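Local coordinates for protein probable enoyl-CoA hydratase/isomerase (Pseudomonas aeruginosa, PDB 7BOR) that binds coenzyme A and, as a member of the crotonase family, may act as a delta(3)-delta(2)-enoyl-CoA isomerase, at residues Thr108-Leu111 with Leu112-Leu116; Ser141-Leu144 with Pro145-Gly149; Gly226-Phe229 with Ser230-Arg234. All coordinates share one frame; numbering follows the deposited sequence.

Contact 1: residues Thr108-Leu111 with Leu112-Leu116; sequences TTLL and LHCDL
The imidazole of H113 lies with its edge toward two backbone carbonyls one turn back. Its CD2 comes 3.4 Å from T109 O, and L110 O also sits near the ring plane. CG of H113 is turned away from its own carbonyl carbon (chi1 -52°), which brings the ring edge back to the T109 and L110 carbonyls. Outside the turn, the ring stacks with F138 and NE2 is hydrogen-bonded to F138 O. L112 also bends back toward T109. Its CB lies 3.3 Å from T109 O, and its CD1 touches the same residue. On another side of the turn, L110 CD1 meets C114 SG at 3.9 Å, an apolar contact. L110 reaches it with CG in the crowded position between N and the carbonyl carbon (chi1 72°).

Three i to i+3 hydrogen bonds hold the backbone of the turn. L112 N binds T109 O, H113 N binds L110 O at 2.9 Å, and C114 N binds L111 O at 3.2 Å. L111 packs on A97 and V99 of strand 95-99. The 3-10 segment 110-113 follows on from helix 106-109 and leads into strand 116-120 of the crotonase core sheet.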
# COMPACT_ATOMS: atom_id res chain seq x y z
N THR A 108 -4.92 0.77 -0.87
CA THR A 108 -5.38 -0.46 -0.25
C THR A 108 -4.43 -1.61 -0.53
O THR A 108 -4.07 -2.35 0.39
CB THR A 108 -6.79 -0.79 -0.74
OG1 THR A 108 -7.69 0.16 -0.16
CG2 THR A 108 -7.21 -2.22 -0.35
N THR A 109 -3.99 -1.78 -1.79
CA THR A 109 -3.25 -3.00 -2.06
C THR A 109 -1.91 -3.02 -1.32
O THR A 109 -1.39 -4.10 -1.06
CB THR A 109 -3.02 -3.23 -3.58
OG1 THR A 109 -2.26 -2.17 -4.13
CG2 THR A 109 -4.34 -3.35 -4.29
N LEU A 110 -1.30 -1.87 -1.03
CA LEU A 110 0.00 -1.96 -0.37
C LEU A 110 -0.15 -2.51 1.04
O LEU A 110 0.79 -3.13 1.59
CB LEU A 110 0.68 -0.61 -0.35
CG LEU A 110 0.16 0.48 0.58
CD1 LEU A 110 0.83 0.34 1.99
CD2 LEU A 110 0.40 1.86 -0.05
N LEU A 111 -1.33 -2.31 1.63
CA LEU A 111 -1.65 -2.86 2.94
C LEU A 111 -1.57 -4.37 2.94
O LEU A 111 -1.34 -4.98 4.00
CB LEU A 111 -3.06 -2.41 3.34
CG LEU A 111 -3.40 -0.91 3.30
CD1 LEU A 111 -4.82 -0.63 3.70
CD2 LEU A 111 -2.40 -0.17 4.18
N LEU A 112 -1.77 -5.00 1.78
CA LEU A 112 -1.62 -6.45 1.70
C LEU A 112 -0.18 -6.92 1.89
O LEU A 112 0.03 -8.11 2.07
CB LEU A 112 -2.17 -6.96 0.36
CG LEU A 112 -3.60 -6.53 0.10
CD1 LEU A 112 -4.01 -6.89 -1.32
CD2 LEU A 112 -4.60 -7.20 1.12
N HIS A 113 0.80 -6.01 1.91
CA HIS A 113 2.20 -6.37 2.12
C HIS A 113 2.74 -5.83 3.45
O HIS A 113 3.95 -5.94 3.73
CB HIS A 113 3.05 -5.87 0.93
CG HIS A 113 2.49 -6.32 -0.37
ND1 HIS A 113 2.82 -7.53 -0.94
CD2 HIS A 113 1.53 -5.78 -1.17
CE1 HIS A 113 2.10 -7.72 -2.02
NE2 HIS A 113 1.32 -6.67 -2.19
N CYS A 114 1.88 -5.29 4.29
CA CYS A 114 2.31 -4.81 5.59
C CYS A 114 2.11 -5.91 6.62
O CYS A 114 1.28 -6.81 6.45
CB CYS A 114 1.55 -3.56 5.95
SG CYS A 114 1.87 -2.08 4.92
N ASP A 115 2.89 -5.86 7.68
CA ASP A 115 2.74 -6.88 8.72
C ASP A 115 1.63 -6.57 9.72
O ASP A 115 1.04 -7.49 10.29
CB ASP A 115 4.08 -7.04 9.39
CG ASP A 115 5.15 -7.41 8.34
OD1 ASP A 115 5.07 -8.52 7.74
OD2 ASP A 115 5.98 -6.53 8.06
N LEU A 116 1.36 -5.31 9.95
CA LEU A 116 0.22 -4.91 10.76
C LEU A 116 -0.41 -3.74 10.06
O LEU A 116 0.26 -2.94 9.42
CB LEU A 116 0.62 -4.57 12.19
CG LEU A 116 1.27 -5.72 13.00
CD1 LEU A 116 1.87 -5.16 14.33
CD2 LEU A 116 0.33 -6.90 13.29

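Contact 2: residues Ser141-Leu144 with Pro145-Gly149; sequences SLIL and PRMLG
L144 O accepts the backbone N of L148 at 2.8 Å. The N-H...O angle is 153°. CB and CG of L148 lie beside the same oxygen, and L148 CD1 is 4.3 Å from L144 CD2. M147 N makes the same i to i+4 bond to I143 O at 3.0 Å. R146 N reaches L142 O only weakly, at 3.4 Å.

P145 has no N-H to give to S141 O. The helix is kinked here, and CG of the proline ring faces S141 O at 3.3 Å. The ring also presses on the preceding residue, with L144 CB 3.4 Å from P145 CD.

I143 and M147 run side by side. The methionine chain bends at its last torsion, and CE meets I143 CG2 at 3.7 Å. R146 instead slants across L142. A bend at chi3 (73°) turns the guanidinium back along the helix, where NH2 comes 3.4 Å from L142 CG. R146 also touches F214 of helix 200-233, while S141 OG is hydrogen-bonded to E225 of that helix.

G149 is the first residue to leave helical phi/psi, with positive phi (79°), and is the N-cap of helix 150-157. The missing N-H leaves one backbone bond unmade at P145, and the probably charged guanidinium of R146 rests on the hydrocarbon of L142.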
# COMPACT_ATOMS: atom_id res chain seq x y z
N SER A 141 -4.82 -9.73 -7.10
CA SER A 141 -5.58 -10.77 -7.79
C SER A 141 -5.24 -12.14 -7.25
O SER A 141 -6.03 -13.08 -7.40
CB SER A 141 -5.29 -10.75 -9.31
OG SER A 141 -3.95 -11.08 -9.57
N LEU A 142 -4.09 -12.28 -6.61
CA LEU A 142 -3.80 -13.51 -5.88
C LEU A 142 -4.18 -13.43 -4.40
O LEU A 142 -4.78 -14.36 -3.86
CB LEU A 142 -2.31 -13.80 -6.00
CG LEU A 142 -1.78 -14.99 -5.20
CD1 LEU A 142 -2.33 -16.24 -5.84
CD2 LEU A 142 -0.30 -14.90 -5.15
N ILE A 143 -3.73 -12.38 -3.71
CA ILE A 143 -3.88 -12.30 -2.26
C ILE A 143 -5.35 -12.27 -1.85
O ILE A 143 -5.76 -12.97 -0.93
CB ILE A 143 -3.11 -11.09 -1.70
CG1 ILE A 143 -1.61 -11.29 -1.93
CG2 ILE A 143 -3.40 -10.82 -0.20
CD1 ILE A 143 -0.78 -10.04 -1.63
N LEU A 144 -6.15 -11.49 -2.54
CA LEU A 144 -7.52 -11.30 -2.03
C LEU A 144 -8.42 -12.53 -2.18
O LEU A 144 -9.14 -12.87 -1.23
CB LEU A 144 -8.19 -10.11 -2.70
CG LEU A 144 -7.65 -8.74 -2.26
CD1 LEU A 144 -8.43 -7.66 -3.01
CD2 LEU A 144 -7.72 -8.48 -0.75
N PRO A 145 -8.39 -13.26 -3.30
CA PRO A 145 -9.23 -14.48 -3.34
C PRO A 145 -8.73 -15.53 -2.37
O PRO A 145 -9.55 -16.30 -1.84
CB PRO A 145 -9.16 -14.92 -4.81
CG PRO A 145 -8.69 -13.73 -5.59
CD PRO A 145 -7.83 -12.91 -4.61
N ARG A 146 -7.44 -15.56 -2.09
CA ARG A 146 -6.91 -16.52 -1.13
C ARG A 146 -7.38 -16.22 0.29
O ARG A 146 -7.67 -17.13 1.07
CB ARG A 146 -5.40 -16.51 -1.18
CG ARG A 146 -4.74 -17.62 -0.42
CD ARG A 146 -3.30 -17.72 -0.88
NE ARG A 146 -2.49 -16.62 -0.37
CZ ARG A 146 -1.46 -16.10 -1.01
NH1 ARG A 146 -0.77 -15.11 -0.45
NH2 ARG A 146 -1.13 -16.53 -2.21
N MET A 147 -7.39 -14.94 0.64
CA MET A 147 -7.80 -14.50 1.96
C MET A 147 -9.30 -14.53 2.13
O MET A 147 -9.80 -14.88 3.20
CB MET A 147 -7.31 -13.07 2.21
CG MET A 147 -7.52 -12.61 3.60
SD MET A 147 -7.09 -10.87 3.75
CE MET A 147 -5.62 -10.84 2.78
N LEU A 148 -10.04 -14.12 1.10
CA LEU A 148 -11.45 -13.93 1.25
C LEU A 148 -12.33 -14.91 0.49
O LEU A 148 -13.55 -14.85 0.66
CB LEU A 148 -11.80 -12.51 0.80
CG LEU A 148 -11.02 -11.34 1.36
CD1 LEU A 148 -11.44 -10.06 0.64
CD2 LEU A 148 -11.33 -11.21 2.82
N GLY A 149 -11.78 -15.76 -0.36
CA GLY A 149 -12.57 -16.49 -1.34
C GLY A 149 -12.94 -15.65 -2.56
O GLY A 149 -12.92 -14.41 -2.56

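Contact 3: residues Gly226-Phe229 with Ser230-Arg234; sequences GDIF and STRLR
T231 doubles its hold on the carbonyl of D227. Its N donates to D227 O at 2.9 Å and its OG1 donates to the same oxygen at 3.0 Å. The two donors come from opposite faces of the carbonyl plane. OG1 gets there because it lies beside the backbone N of T231 (chi1 -64°).

Three further backbone bonds across the segments are i to i+4 steps. S230 N binds G226 O at 2.8 Å, R232 N binds I228 O, and L233 N binds F229 O at a more bent N-H...O angle of 144°. CB of S230 also rests on G226 O.

These bonds form the C-terminal turns of helix 200-233, the long helix that precedes helix 236-245 in this crotonase-fold protein. F229 lies near the CoA-binding residue N64, and L233 near I66, which also binds CoA.

Apolar contacts lie on two sides. F229 and L233 are slanted across each other, with the CE2 of F229 3.7 Å from CD1 of L233. F229 also packs on L76, and L233 on L134. I228 and R232 run alongside each other, with I228 CG2 4.1 Å from R232 CD.

The charged ends turn to partners beyond this turn: D227 OD2 forms a salt bridge with R77, and R232, bent at chi3, pairs through NH2 with E237 in a salt bridge and through NE with G133 O in a hydrogen bond.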
# COMPACT_ATOMS: atom_id res chain seq x y z
N GLY A 226 1.15 -6.70 -14.00
CA GLY A 226 1.77 -5.46 -14.41
C GLY A 226 1.80 -5.31 -15.91
O GLY A 226 1.69 -4.19 -16.42
N ASP A 227 1.93 -6.42 -16.63
CA ASP A 227 1.89 -6.39 -18.09
C ASP A 227 0.49 -6.04 -18.58
O ASP A 227 0.31 -5.13 -19.39
CB ASP A 227 2.37 -7.74 -18.68
CG ASP A 227 3.92 -7.92 -18.62
OD1 ASP A 227 4.71 -6.96 -18.86
OD2 ASP A 227 4.35 -9.06 -18.33
N ILE A 228 -0.54 -6.73 -18.04
CA ILE A 228 -1.92 -6.35 -18.33
C ILE A 228 -2.16 -4.88 -18.00
O ILE A 228 -2.75 -4.14 -18.80
CB ILE A 228 -2.91 -7.25 -17.57
CG1 ILE A 228 -2.61 -8.75 -17.82
CG2 ILE A 228 -4.36 -6.90 -17.97
CD1 ILE A 228 -2.89 -9.25 -19.24
N PHE A 229 -1.72 -4.43 -16.81
CA PHE A 229 -2.01 -3.08 -16.34
C PHE A 229 -1.36 -2.03 -17.23
O PHE A 229 -1.96 -1.00 -17.58
CB PHE A 229 -1.47 -2.93 -14.91
CG PHE A 229 -2.03 -1.75 -14.13
CD1 PHE A 229 -3.16 -1.91 -13.32
CD2 PHE A 229 -1.37 -0.54 -14.13
CE1 PHE A 229 -3.62 -0.84 -12.57
CE2 PHE A 229 -1.84 0.53 -13.37
CZ PHE A 229 -2.96 0.38 -12.61
N SER A 230 -0.07 -2.24 -17.51
CA SER A 230 0.65 -1.36 -18.41
C SER A 230 -0.03 -1.29 -19.77
O SER A 230 -0.24 -0.21 -20.32
CB SER A 230 2.09 -1.87 -18.52
OG SER A 230 2.81 -1.03 -19.40
N THR A 231 -0.43 -2.43 -20.31
CA THR A 231 -1.09 -2.38 -21.61
C THR A 231 -2.38 -1.57 -21.52
O THR A 231 -2.65 -0.72 -22.39
CB THR A 231 -1.36 -3.79 -22.11
OG1 THR A 231 -0.12 -4.46 -22.33
CG2 THR A 231 -2.17 -3.76 -23.42
N ARG A 232 -3.17 -1.80 -20.46
CA ARG A 232 -4.47 -1.14 -20.36
C ARG A 232 -4.31 0.34 -20.15
O ARG A 232 -5.19 1.11 -20.57
CB ARG A 232 -5.30 -1.75 -19.23
CG ARG A 232 -5.73 -3.18 -19.53
CD ARG A 232 -6.82 -3.65 -18.59
NE ARG A 232 -8.00 -2.87 -18.89
CZ ARG A 232 -8.96 -3.28 -19.70
NH1 ARG A 232 -8.90 -4.50 -20.21
NH2 ARG A 232 -9.99 -2.50 -19.95
N LEU A 233 -3.23 0.77 -19.52
CA LEU A 233 -3.08 2.20 -19.33
C LEU A 233 -2.93 2.96 -20.66
O LEU A 233 -3.29 4.17 -20.78
CB LEU A 233 -1.85 2.51 -18.49
CG LEU A 233 -1.98 2.45 -16.96
CD1 LEU A 233 -0.58 2.40 -16.33
CD2 LEU A 233 -2.77 3.61 -16.43
N ARG A 234 -2.41 2.25 -21.66
CA ARG A 234 -2.15 2.84 -22.96
C ARG A 234 -3.31 2.64 -23.91
O ARG A 234 -3.26 3.08 -25.09
CB ARG A 234 -0.93 2.22 -23.61
CG ARG A 234 0.27 2.04 -22.73
CD ARG A 234 1.31 1.12 -23.39
NE ARG A 234 2.11 1.84 -24.38
CZ ARG A 234 3.21 2.54 -24.09
NH1 ARG A 234 3.64 2.62 -22.82
NH2 ARG A 234 3.89 3.17 -25.06

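Contacts 1 and 2 touch directly, with centres 13 Å apart. H113 CE1 meets I143 CD1 at 3.7 Å, and L112 CD2 lies 3.9 Å from L144 CD2, so the turn of contact 1 packs against one side of helix 140-148. Contact 3 touches neither: its nearest atoms are about 9 Å from contact 1 and about 8 Å from contact 2. It still shares helix 200-233 with partners of contact 2, through E225 and F214. Contact 3 comes closest to the ligand, with the F229 side chain about 5 Å from coenzyme A. The side chain of T109 in contact 1 is about 9 Å from coenzyme A, and that of L144 in contact 2 about 13 Å.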